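Local coordinates for flavoprotein (Thermotoga maritima, PDB 5V8S), which carries a mu-oxo-diiron centre and probably works as an FMN-binding oxidoreductase in electron transfer, at residues 64-69 with 92-97; 27-32 with 53-58; 118-123 with 145-150. The protein carries 1 engineered substitution. All coordinates share one frame; numbering follows the deposited sequence.

Contact 1 (64-69 with 92-97); sequences VLIDGW and HIIVNH. With FEO (mu-oxo-diiron), chain C.
Asp67 and Asn96 meet in the loops that follow two parallel strands, and their side chains cross at about a right angle. Asp67 CG lies anti to the carbonyl carbon (chi1 -62°), on the side of 92-97. There OD1 takes the backbone N of Asn96 on its syn lone pair at 3.1 Å, while OD2 is met on its syn side by Asn96 ND2, also at 3.1 Å, from 28° out of the carboxylate plane. The amide is gripped at both ends, since Asn96 OD1 bonds Thr170 on the second sheet. Water 1 donates to Asp67 OD1 and to His97 O. Strands 62-66 and 92-94 with helix 74-82 form a beta-alpha-beta unit of the metallo-beta-lactamase fold, whose loops at the C-terminal strand ends carry metal ligands. His97 NE2 binds one iron at 2.2 Å, with Glu99, His163 and Asp180 on the same iron; ND1 is hydrogen-bonded to Asp166, so the ring is held at both nitrogens. Within the strands, hydrogen bonds from Leu65 N to His92 O, Ile94 N to Leu65 O and Asp67 N to Ile94 O join the backbones. Val64 CG1 touches Ile94 CD1 at 3.8 Å, and Ile66 CG1 lies alongside Ile94 CB at 4.1 Å.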
loop_
_atom_site.group_PDB
_atom_site.type_symbol
_atom_site.label_atom_id
_atom_site.label_comp_id
_atom_site.label_asym_id
_atom_site.label_seq_id
_atom_site.Cartn_x
_atom_site.Cartn_y
_atom_site.Cartn_z
ATOM N N VAL A 64 -41.738 1.233 -10.758
ATOM C CA VAL A 64 -40.786 1.855 -9.835
ATOM C C VAL A 64 -39.435 1.166 -9.988
ATOM O O VAL A 64 -39.284 -0.010 -9.641
ATOM C CB VAL A 64 -41.274 1.773 -8.384
ATOM C CG1 VAL A 64 -40.319 2.519 -7.446
ATOM C CG2 VAL A 64 -42.709 2.293 -8.262
ATOM N N LEU A 65 -38.446 1.907 -10.480
ATOM C CA LEU A 65 -37.066 1.432 -10.542
ATOM C C LEU A 65 -36.354 1.833 -9.260
ATOM O O LEU A 65 -36.495 2.967 -8.796
ATOM C CB LEU A 65 -36.346 2.055 -11.733
ATOM C CG LEU A 65 -34.856 1.750 -11.847
ATOM C CD1 LEU A 65 -34.637 0.277 -12.136
ATOM C CD2 LEU A 65 -34.262 2.623 -12.944
ATOM N N ILE A 66 -35.608 0.894 -8.675
ATOM C CA ILE A 66 -34.926 1.129 -7.405
ATOM C C ILE A 66 -33.440 0.890 -7.629
ATOM O O ILE A 66 -33.015 -0.236 -7.911
ATOM C CB ILE A 66 -35.492 0.266 -6.266
ATOM C CG1 ILE A 66 -36.995 0.576 -6.127
ATOM C CG2 ILE A 66 -34.742 0.546 -4.943
ATOM C CD1 ILE A 66 -37.674 -0.153 -5.001
ATOM N N ASP A 67 -32.663 1.967 -7.540
ATOM C CA ASP A 67 -31.213 1.963 -7.712
ATOM C C ASP A 67 -30.820 1.618 -9.154
ATOM O O ASP A 67 -31.664 1.682 -10.055
ATOM C CB ASP A 67 -30.572 1.094 -6.622
ATOM C CG ASP A 67 -30.848 1.651 -5.197
ATOM O OD1 ASP A 67 -30.912 2.902 -5.021
ATOM O OD2 ASP A 67 -31.038 0.851 -4.257
ATOM N N GLY A 68 -29.553 1.318 -9.405
ATOM C CA GLY A 68 -29.062 1.153 -10.757
ATOM C C GLY A 68 -27.726 0.420 -10.753
ATOM O O GLY A 68 -27.392 -0.297 -9.809
ATOM N N TRP A 69 -26.951 0.626 -11.818
ATOM C CA TRP A 69 -25.655 -0.021 -11.995
ATOM C C TRP A 69 -24.560 1.022 -12.197
ATOM O O TRP A 69 -24.821 2.183 -12.513
ATOM C CB TRP A 69 -25.629 -0.935 -13.230
ATOM C CG TRP A 69 -26.480 -2.182 -13.161
ATOM C CD1 TRP A 69 -27.189 -2.645 -12.101
ATOM C CD2 TRP A 69 -26.690 -3.114 -14.226
ATOM N NE1 TRP A 69 -27.848 -3.801 -12.445
ATOM C CE2 TRP A 69 -27.561 -4.106 -13.747
ATOM C CE3 TRP A 69 -26.232 -3.196 -15.547
ATOM C CZ2 TRP A 69 -27.982 -5.169 -14.532
ATOM C CZ3 TRP A 69 -26.658 -4.242 -16.328
ATOM C CH2 TRP A 69 -27.514 -5.225 -15.813
ATOM N N HIS A 92 -41.362 6.119 -11.597
ATOM C CA HIS A 92 -40.649 6.485 -10.381
ATOM C C HIS A 92 -39.271 5.855 -10.396
ATOM O O HIS A 92 -39.106 4.738 -10.881
ATOM C CB HIS A 92 -41.379 5.947 -9.149
ATOM C CG HIS A 92 -42.710 6.571 -8.920
ATOM N ND1 HIS A 92 -43.818 6.255 -9.681
ATOM C CD2 HIS A 92 -43.116 7.491 -8.016
ATOM C CE1 HIS A 92 -44.848 6.964 -9.257
ATOM N NE2 HIS A 92 -44.451 7.727 -8.254
ATOM N N ILE A 93 -38.290 6.585 -9.867
ATOM C CA ILE A 93 -36.971 6.036 -9.567
ATOM C C ILE A 93 -36.628 6.386 -8.123
ATOM O O ILE A 93 -36.612 7.568 -7.751
ATOM C CB ILE A 93 -35.879 6.560 -10.522
ATOM C CG1 ILE A 93 -36.224 6.234 -11.976
ATOM C CG2 ILE A 93 -34.527 5.938 -10.158
ATOM C CD1 ILE A 93 -35.324 6.863 -13.010
ATOM N N ILE A 94 -36.344 5.365 -7.315
ATOM C CA ILE A 94 -35.940 5.549 -5.922
ATOM C C ILE A 94 -34.430 5.393 -5.837
ATOM O O ILE A 94 -33.872 4.393 -6.299
ATOM C CB ILE A 94 -36.641 4.548 -4.988
ATOM C CG1 ILE A 94 -38.158 4.808 -4.990
ATOM C CG2 ILE A 94 -36.073 4.670 -3.564
ATOM C CD1 ILE A 94 -38.973 3.821 -4.135
ATOM N N VAL A 95 -33.782 6.394 -5.273
ATOM C CA VAL A 95 -32.331 6.420 -5.115
ATOM C C VAL A 95 -32.045 6.361 -3.618
ATOM O O VAL A 95 -32.088 7.374 -2.916
ATOM C CB VAL A 95 -31.722 7.663 -5.772
ATOM C CG1 VAL A 95 -30.210 7.674 -5.599
ATOM C CG2 VAL A 95 -32.089 7.695 -7.244
ATOM N N ASN A 96 -31.737 5.158 -3.115
ATOM C CA ASN A 96 -31.449 4.991 -1.702
ATOM C C ASN A 96 -30.089 5.586 -1.322
ATOM O O ASN A 96 -29.877 5.914 -0.152
ATOM C CB ASN A 96 -31.438 3.499 -1.363
ATOM C CG ASN A 96 -32.829 2.885 -1.347
ATOM O OD1 ASN A 96 -33.730 3.378 -0.661
ATOM N ND2 ASN A 96 -33.018 1.788 -2.104
ATOM N N HIS A 97 -29.180 5.741 -2.287
ATOM C CA HIS A 97 -27.791 6.123 -2.068
ATOM C C HIS A 97 -27.251 6.491 -3.434
ATOM O O HIS A 97 -27.545 5.813 -4.423
ATOM C CB HIS A 97 -27.065 4.900 -1.469
ATOM C CG HIS A 97 -25.574 5.008 -1.280
ATOM N ND1 HIS A 97 -24.924 6.051 -0.644
ATOM C CD2 HIS A 97 -24.614 4.097 -1.559
ATOM C CE1 HIS A 97 -23.628 5.794 -0.583
ATOM N NE2 HIS A 97 -23.415 4.607 -1.124
HETATM FE FE1 FEO C . -21.741 3.141 -1.279
HETATM FE FE2 FEO C . -22.641 0.486 -3.219
HETATM O O FEO C . -22.212 2.285 -2.885
HETATM O O HOH W 1 -29.166 4.521 -6.377
HETATM O O HOH W 2 -20.108 1.661 -1.393
HETATM O O HOH W 3 -20.804 -0.073 -2.001
#

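Contact 2 (27-32 with 53-58); sequences IYVLRI and NAYLVK
Val29 and Tyr55 run alongside each other in the same direction, with Val29 CG2 3.7 Å from Tyr55 CE2 and coming obliquely to the ring. Val29 CG1 sits between the backbone N and the carbonyl carbon (chi1 61°), and CG2, anti to N, is the branch that meets the tyrosine. On the same face Ile27 CG1 packs 4.0 Å from Val57 CG1. Strands 26-34 and 50-59 are antiparallel neighbours near the edge of one sheet of the metallo-beta-lactamase alpha-beta/beta-alpha sandwich, next to the outermost strand 16-22. Phe177 of the second sheet packs on Ile27 and Val57, and Phe77 of helix 74-82 on Leu30 and Ala54. Tyr28 with Leu56 and Leu30 with Ala54 are the hydrogen-bonded pairs; Leu30 N to Ala54 O and the return bond from Ala54 N to Leu30 O are both 2.8 Å and almost straight (178°). Farther out, Tyr28 CE1 touches Lys58 CD at 3.7 Å, while Lys58 NZ reaches Ile84 O and Tyr28 OH bonds Glu26. At the other end Asn53 OD1 rests against the aliphatic part of Arg31, 3.2 Å from CG; its hydrogen bond goes to Ser51 OG, and the guanidinium forms a salt bridge with Asp33.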
loop_
_atom_site.group_PDB
_atom_site.type_symbol
_atom_site.label_atom_id
_atom_site.label_comp_id
_atom_site.label_asym_id
_atom_site.label_seq_id
_atom_site.Cartn_x
_atom_site.Cartn_y
_atom_site.Cartn_z
ATOM N N ILE A 27 -41.911 -8.057 -8.576
ATOM C CA ILE A 27 -40.597 -7.442 -8.383
ATOM C C ILE A 27 -39.573 -8.237 -9.170
ATOM O O ILE A 27 -39.537 -9.469 -9.078
ATOM C CB ILE A 27 -40.190 -7.394 -6.894
ATOM C CG1 ILE A 27 -41.175 -6.546 -6.091
ATOM C CG2 ILE A 27 -38.765 -6.851 -6.729
ATOM C CD1 ILE A 27 -41.006 -6.684 -4.608
ATOM N N TYR A 28 -38.733 -7.527 -9.925
ATOM C CA TYR A 28 -37.614 -8.090 -10.666
ATOM C C TYR A 28 -36.317 -7.572 -10.072
ATOM O O TYR A 28 -36.233 -6.411 -9.648
ATOM C CB TYR A 28 -37.650 -7.665 -12.137
ATOM C CG TYR A 28 -38.861 -8.178 -12.874
ATOM C CD1 TYR A 28 -40.086 -7.539 -12.751
ATOM C CD2 TYR A 28 -38.784 -9.295 -13.692
ATOM C CE1 TYR A 28 -41.200 -8.002 -13.410
ATOM C CE2 TYR A 28 -39.902 -9.770 -14.355
ATOM C CZ TYR A 28 -41.105 -9.116 -14.213
ATOM O OH TYR A 28 -42.226 -9.580 -14.863
ATOM N N VAL A 29 -35.301 -8.425 -10.065
ATOM C CA VAL A 29 -33.924 -7.981 -9.861
ATOM C C VAL A 29 -33.236 -7.899 -11.211
ATOM O O VAL A 29 -33.445 -8.748 -12.091
ATOM C CB VAL A 29 -33.135 -8.898 -8.896
ATOM C CG1 VAL A 29 -33.047 -10.323 -9.451
ATOM C CG2 VAL A 29 -31.747 -8.315 -8.592
ATOM N N LEU A 30 -32.402 -6.873 -11.360
ATOM C CA LEU A 30 -31.461 -6.730 -12.467
ATOM C C LEU A 30 -30.083 -6.679 -11.825
ATOM O O LEU A 30 -29.736 -5.683 -11.180
ATOM C CB LEU A 30 -31.723 -5.439 -13.238
ATOM C CG LEU A 30 -33.088 -5.376 -13.918
ATOM C CD1 LEU A 30 -33.515 -3.955 -14.080
ATOM C CD2 LEU A 30 -33.031 -6.055 -15.265
ATOM N N ARG A 31 -29.306 -7.748 -11.991
ATOM C CA ARG A 31 -28.015 -7.895 -11.327
ATOM C C ARG A 31 -26.934 -8.066 -12.384
ATOM O O ARG A 31 -27.071 -8.901 -13.286
ATOM C CB ARG A 31 -28.020 -9.117 -10.380
ATOM C CG ARG A 31 -26.639 -9.551 -9.886
ATOM C CD ARG A 31 -26.681 -10.688 -8.871
ATOM N NE ARG A 31 -25.456 -11.486 -8.967
ATOM C CZ ARG A 31 -25.251 -12.633 -8.328
ATOM N NH1 ARG A 31 -26.169 -13.108 -7.495
ATOM N NH2 ARG A 31 -24.126 -13.312 -8.527
ATOM N N ILE A 32 -25.869 -7.277 -12.277
ATOM C CA ILE A 32 -24.692 -7.458 -13.123
ATOM C C ILE A 32 -23.512 -7.852 -12.240
ATOM O O ILE A 32 -23.335 -7.312 -11.141
ATOM C CB ILE A 32 -24.398 -6.228 -14.006
ATOM C CG1 ILE A 32 -23.316 -6.581 -15.025
ATOM C CG2 ILE A 32 -24.009 -5.008 -13.172
ATOM C CD1 ILE A 32 -23.130 -5.556 -16.114
ATOM N N ASN A 53 -26.908 -4.539 -7.989
ATOM C CA ASN A 53 -28.274 -5.053 -8.030
ATOM C C ASN A 53 -29.246 -3.884 -8.047
ATOM O O ASN A 53 -29.218 -3.051 -7.140
ATOM C CB ASN A 53 -28.616 -5.881 -6.784
ATOM C CG ASN A 53 -27.629 -7.019 -6.511
ATOM O OD1 ASN A 53 -26.919 -7.498 -7.404
ATOM N ND2 ASN A 53 -27.600 -7.464 -5.258
ATOM N N ALA A 54 -30.101 -3.830 -9.062
ATOM C CA ALA A 54 -31.200 -2.877 -9.121
ATOM C C ALA A 54 -32.502 -3.660 -9.179
ATOM O O ALA A 54 -32.498 -4.856 -9.454
ATOM C CB ALA A 54 -31.061 -1.993 -10.362
ATOM N N TYR A 55 -33.616 -2.981 -8.912
ATOM C CA TYR A 55 -34.897 -3.665 -8.799
ATOM C C TYR A 55 -35.966 -2.886 -9.547
ATOM O O TYR A 55 -35.922 -1.654 -9.607
ATOM C CB TYR A 55 -35.324 -3.831 -7.332
ATOM C CG TYR A 55 -34.300 -4.627 -6.551
ATOM C CD1 TYR A 55 -33.207 -3.998 -5.965
ATOM C CD2 TYR A 55 -34.389 -6.004 -6.442
ATOM C CE1 TYR A 55 -32.237 -4.721 -5.282
ATOM C CE2 TYR A 55 -33.434 -6.731 -5.758
ATOM C CZ TYR A 55 -32.365 -6.091 -5.180
ATOM O OH TYR A 55 -31.441 -6.847 -4.504
ATOM N N LEU A 56 -36.947 -3.613 -10.088
ATOM C CA LEU A 56 -38.105 -3.000 -10.727
ATOM C C LEU A 56 -39.372 -3.552 -10.086
ATOM O O LEU A 56 -39.563 -4.773 -10.033
ATOM C CB LEU A 56 -38.129 -3.275 -12.235
ATOM C CG LEU A 56 -39.313 -2.629 -12.971
ATOM C CD1 LEU A 56 -39.076 -1.135 -13.133
ATOM C CD2 LEU A 56 -39.547 -3.287 -14.320
ATOM N N VAL A 57 -40.239 -2.653 -9.622
ATOM C CA VAL A 57 -41.513 -3.029 -9.021
ATOM C C VAL A 57 -42.599 -2.596 -9.990
ATOM O O VAL A 57 -42.752 -1.403 -10.251
ATOM C CB VAL A 57 -41.729 -2.382 -7.639
ATOM C CG1 VAL A 57 -42.920 -3.036 -6.935
ATOM C CG2 VAL A 57 -40.471 -2.489 -6.779
ATOM N N LYS A 58 -43.350 -3.557 -10.525
ATOM C CA LYS A 58 -44.411 -3.268 -11.479
ATOM C C LYS A 58 -45.734 -3.317 -10.738
ATOM O O LYS A 58 -46.115 -4.366 -10.209
ATOM C CB LYS A 58 -44.385 -4.265 -12.636
ATOM C CG LYS A 58 -43.067 -4.210 -13.408
ATOM C CD LYS A 58 -43.086 -5.068 -14.672
ATOM C CE LYS A 58 -43.716 -4.344 -15.854
ATOM N NZ LYS A 58 -43.669 -5.176 -17.110
#

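Contact 3 (118-123 with 145-150); sequences EIIASN and EEREIG
Strands 118-121 and 146-149 run nearly antiparallel, at 154° between their directions, but their axes come no closer than 11.5 Å. That spacing is too wide for backbone hydrogen bonds: the segments belong to different sheets and meet through side chains. This is face-to-face packing of the two sheets of the metallo-beta-lactamase alpha-beta/beta-alpha sandwich, with 118-121 in the first sheet and 146-149 an outermost strand of the second. From 118-123 it is Glu118 and Ile120 that point across, from 145-150 Arg147 and Ile149; the alternate residues of both strands face the other way. The two isoleucines reach toward each other tip to tip, the methyls at their chain ends making the touch, with Ile120 CD1 4.0 Å from Ile149 CD1. Next to this apolar touch the extended chain of Glu118 carries its carboxylate out to the guanidinium of the bent Arg147, again tip to tip. Arg147 NH2 lies 3.4 Å from Glu118 OE1, a salt bridge whose hydrogen bond is weak and well bent (129°). The carboxylate and guanidinium planes stand 81° apart, so the two groups do not make a flat, two-pronged pairing. Arg147 has a second charged partner in its own segment: Glu145 OE2 lies at the guanidinium edge, in its plane, 3.3 Å from NH1, again a weak bond. The cation thus sits between two acids, a small network in which each link is long. Ile120 CD1 also comes within 4.4 Å of Arg147 CD, so the aliphatic part of the arginine borders the isoleucine pair. Around this contact, Phe154 and Phe156 of strand 152-158 pack on Ile149 and Ile120 respectively. His92 of strand 92-94 touches Glu118 and Ile149, Thr139 of strand 138-140 touches Glu118 and Arg147, and Ser122 N-caps helix 123-133.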
loop_
_atom_site.group_PDB
_atom_site.type_symbol
_atom_site.label_atom_id
_atom_site.label_comp_id
_atom_site.label_asym_id
_atom_site.label_seq_id
_atom_site.Cartn_x
_atom_site.Cartn_y
_atom_site.Cartn_z
ATOM N N GLU A 118 -40.777 10.811 -11.272
ATOM C CA GLU A 118 -40.570 11.183 -9.878
ATOM C C GLU A 118 -39.323 10.471 -9.362
ATOM O O GLU A 118 -39.297 9.239 -9.277
ATOM C CB GLU A 118 -41.788 10.827 -9.039
ATOM C CG GLU A 118 -41.657 11.267 -7.609
ATOM C CD GLU A 118 -42.955 11.095 -6.839
ATOM O OE1 GLU A 118 -43.856 11.955 -6.975
ATOM O OE2 GLU A 118 -43.075 10.093 -6.117
ATOM N N ILE A 119 -38.284 11.245 -9.044
ATOM C CA ILE A 119 -37.041 10.721 -8.473
ATOM C C ILE A 119 -37.088 10.961 -6.969
ATOM O O ILE A 119 -37.210 12.107 -6.523
ATOM C CB ILE A 119 -35.812 11.403 -9.098
ATOM C CG1 ILE A 119 -35.832 11.226 -10.622
ATOM C CG2 ILE A 119 -34.514 10.848 -8.491
ATOM C CD1 ILE A 119 -34.693 11.944 -11.371
ATOM N N ILE A 120 -36.995 9.897 -6.175
ATOM C CA ILE A 120 -37.107 9.990 -4.719
ATOM C C ILE A 120 -35.738 9.750 -4.094
ATOM O O ILE A 120 -35.071 8.753 -4.404
ATOM C CB ILE A 120 -38.137 8.986 -4.175
ATOM C CG1 ILE A 120 -39.523 9.343 -4.697
ATOM C CG2 ILE A 120 -38.112 8.960 -2.645
ATOM C CD1 ILE A 120 -40.529 8.258 -4.475
ATOM N N ALA A 121 -35.343 10.636 -3.178
ATOM C CA ALA A 121 -34.071 10.493 -2.483
ATOM C C ALA A 121 -34.167 11.189 -1.132
ATOM O O ALA A 121 -35.118 11.918 -0.856
ATOM C CB ALA A 121 -32.925 11.084 -3.310
ATOM N N SER A 122 -33.160 10.985 -0.300
ATOM C CA SER A 122 -33.054 11.749 0.934
ATOM C C SER A 122 -32.625 13.189 0.637
ATOM O O SER A 122 -32.289 13.553 -0.493
ATOM C CB SER A 122 -32.022 11.107 1.853
ATOM O OG SER A 122 -30.716 11.288 1.327
ATOM N N ASN A 123 -32.638 14.025 1.677
ATOM C CA ASN A 123 -32.225 15.415 1.504
ATOM C C ASN A 123 -30.795 15.510 0.975
ATOM O O ASN A 123 -30.511 16.233 0.011
ATOM C CB ASN A 123 -32.356 16.161 2.828
ATOM C CG ASN A 123 -32.170 17.641 2.666
ATOM O OD1 ASN A 123 -33.033 18.333 2.133
ATOM N ND2 ASN A 123 -31.025 18.135 3.097
ATOM N N GLU A 145 -41.274 8.817 6.328
ATOM C CA GLU A 145 -42.322 9.274 5.430
ATOM C C GLU A 145 -42.862 8.102 4.626
ATOM O O GLU A 145 -42.118 7.210 4.223
ATOM C CB GLU A 145 -41.771 10.343 4.482
ATOM C CG GLU A 145 -42.779 10.829 3.446
ATOM C CD GLU A 145 -42.331 12.083 2.691
ATOM O OE1 GLU A 145 -41.325 12.713 3.091
ATOM O OE2 GLU A 145 -43.001 12.442 1.693
ATOM N N GLU A 146 -44.163 8.113 4.392
ATOM C CA GLU A 146 -44.800 7.076 3.614
ATOM C C GLU A 146 -45.388 7.704 2.369
ATOM O O GLU A 146 -45.875 8.830 2.400
ATOM C CB GLU A 146 -45.901 6.391 4.424
ATOM C CG GLU A 146 -45.391 5.605 5.615
ATOM C CD GLU A 146 -46.501 5.116 6.524
ATOM O OE1 GLU A 146 -47.659 5.058 6.075
ATOM O OE2 GLU A 146 -46.213 4.792 7.693
ATOM N N ARG A 147 -45.321 6.983 1.265
ATOM C CA ARG A 147 -45.877 7.461 0.020
ATOM C C ARG A 147 -46.632 6.336 -0.647
ATOM O O ARG A 147 -46.133 5.225 -0.756
ATOM C CB ARG A 147 -44.792 7.998 -0.902
ATOM C CG ARG A 147 -44.237 9.331 -0.443
ATOM C CD ARG A 147 -43.161 9.834 -1.375
ATOM N NE ARG A 147 -43.736 10.518 -2.518
ATOM C CZ ARG A 147 -43.996 11.818 -2.563
ATOM N NH1 ARG A 147 -43.727 12.592 -1.531
ATOM N NH2 ARG A 147 -44.517 12.338 -3.650
ATOM N N GLU A 148 -47.851 6.627 -1.068
ATOM C CA GLU A 148 -48.665 5.645 -1.744
ATOM C C GLU A 148 -48.360 5.716 -3.223
ATOM O O GLU A 148 -48.595 6.728 -3.867
ATOM C CB GLU A 148 -50.145 5.904 -1.484
ATOM C CG GLU A 148 -51.038 4.801 -1.997
ATOM C CD GLU A 148 -52.502 5.117 -1.819
ATOM O OE1 GLU A 148 -53.220 5.122 -2.825
ATOM O OE2 GLU A 148 -52.915 5.350 -0.674
ATOM N N ILE A 149 -47.826 4.627 -3.758
ATOM C CA ILE A 149 -47.433 4.563 -5.157
ATOM C C ILE A 149 -47.964 3.250 -5.705
ATOM O O ILE A 149 -47.724 2.194 -5.115
ATOM C CB ILE A 149 -45.895 4.630 -5.323
ATOM C CG1 ILE A 149 -45.335 5.957 -4.782
ATOM C CG2 ILE A 149 -45.515 4.462 -6.793
ATOM C CD1 ILE A 149 -43.806 5.954 -4.595
ATOM N N GLY A 150 -48.698 3.310 -6.814
ATOM C CA GLY A 150 -49.211 2.087 -7.421
ATOM C C GLY A 150 -50.043 1.230 -6.494
ATOM O O GLY A 150 -50.037 -0.004 -6.626
#

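In the fold
From the N terminus, contact 2 comes first, pairing 27-32 with 53-58 and closing a loop of 20 residues with short strands. The chain turns straight into strand 62-66, which opens contact 1; this closes through helix 74-82 at 92-97. Contact 3 then opens on 118-123 and closes at 145-150 after helix 123-133 and strand 138-140. The three follow in series, neither nesting nor crossing. Ile66 N meets Tyr55 O at 2.7 Å and Val95 N meets Ile120 O at 2.8 Å, probable hydrogen bonds that carry one sheet from contact 2 through contact 1 to strand 118-121. Contact 3 alone crosses to a strand of the second sheet.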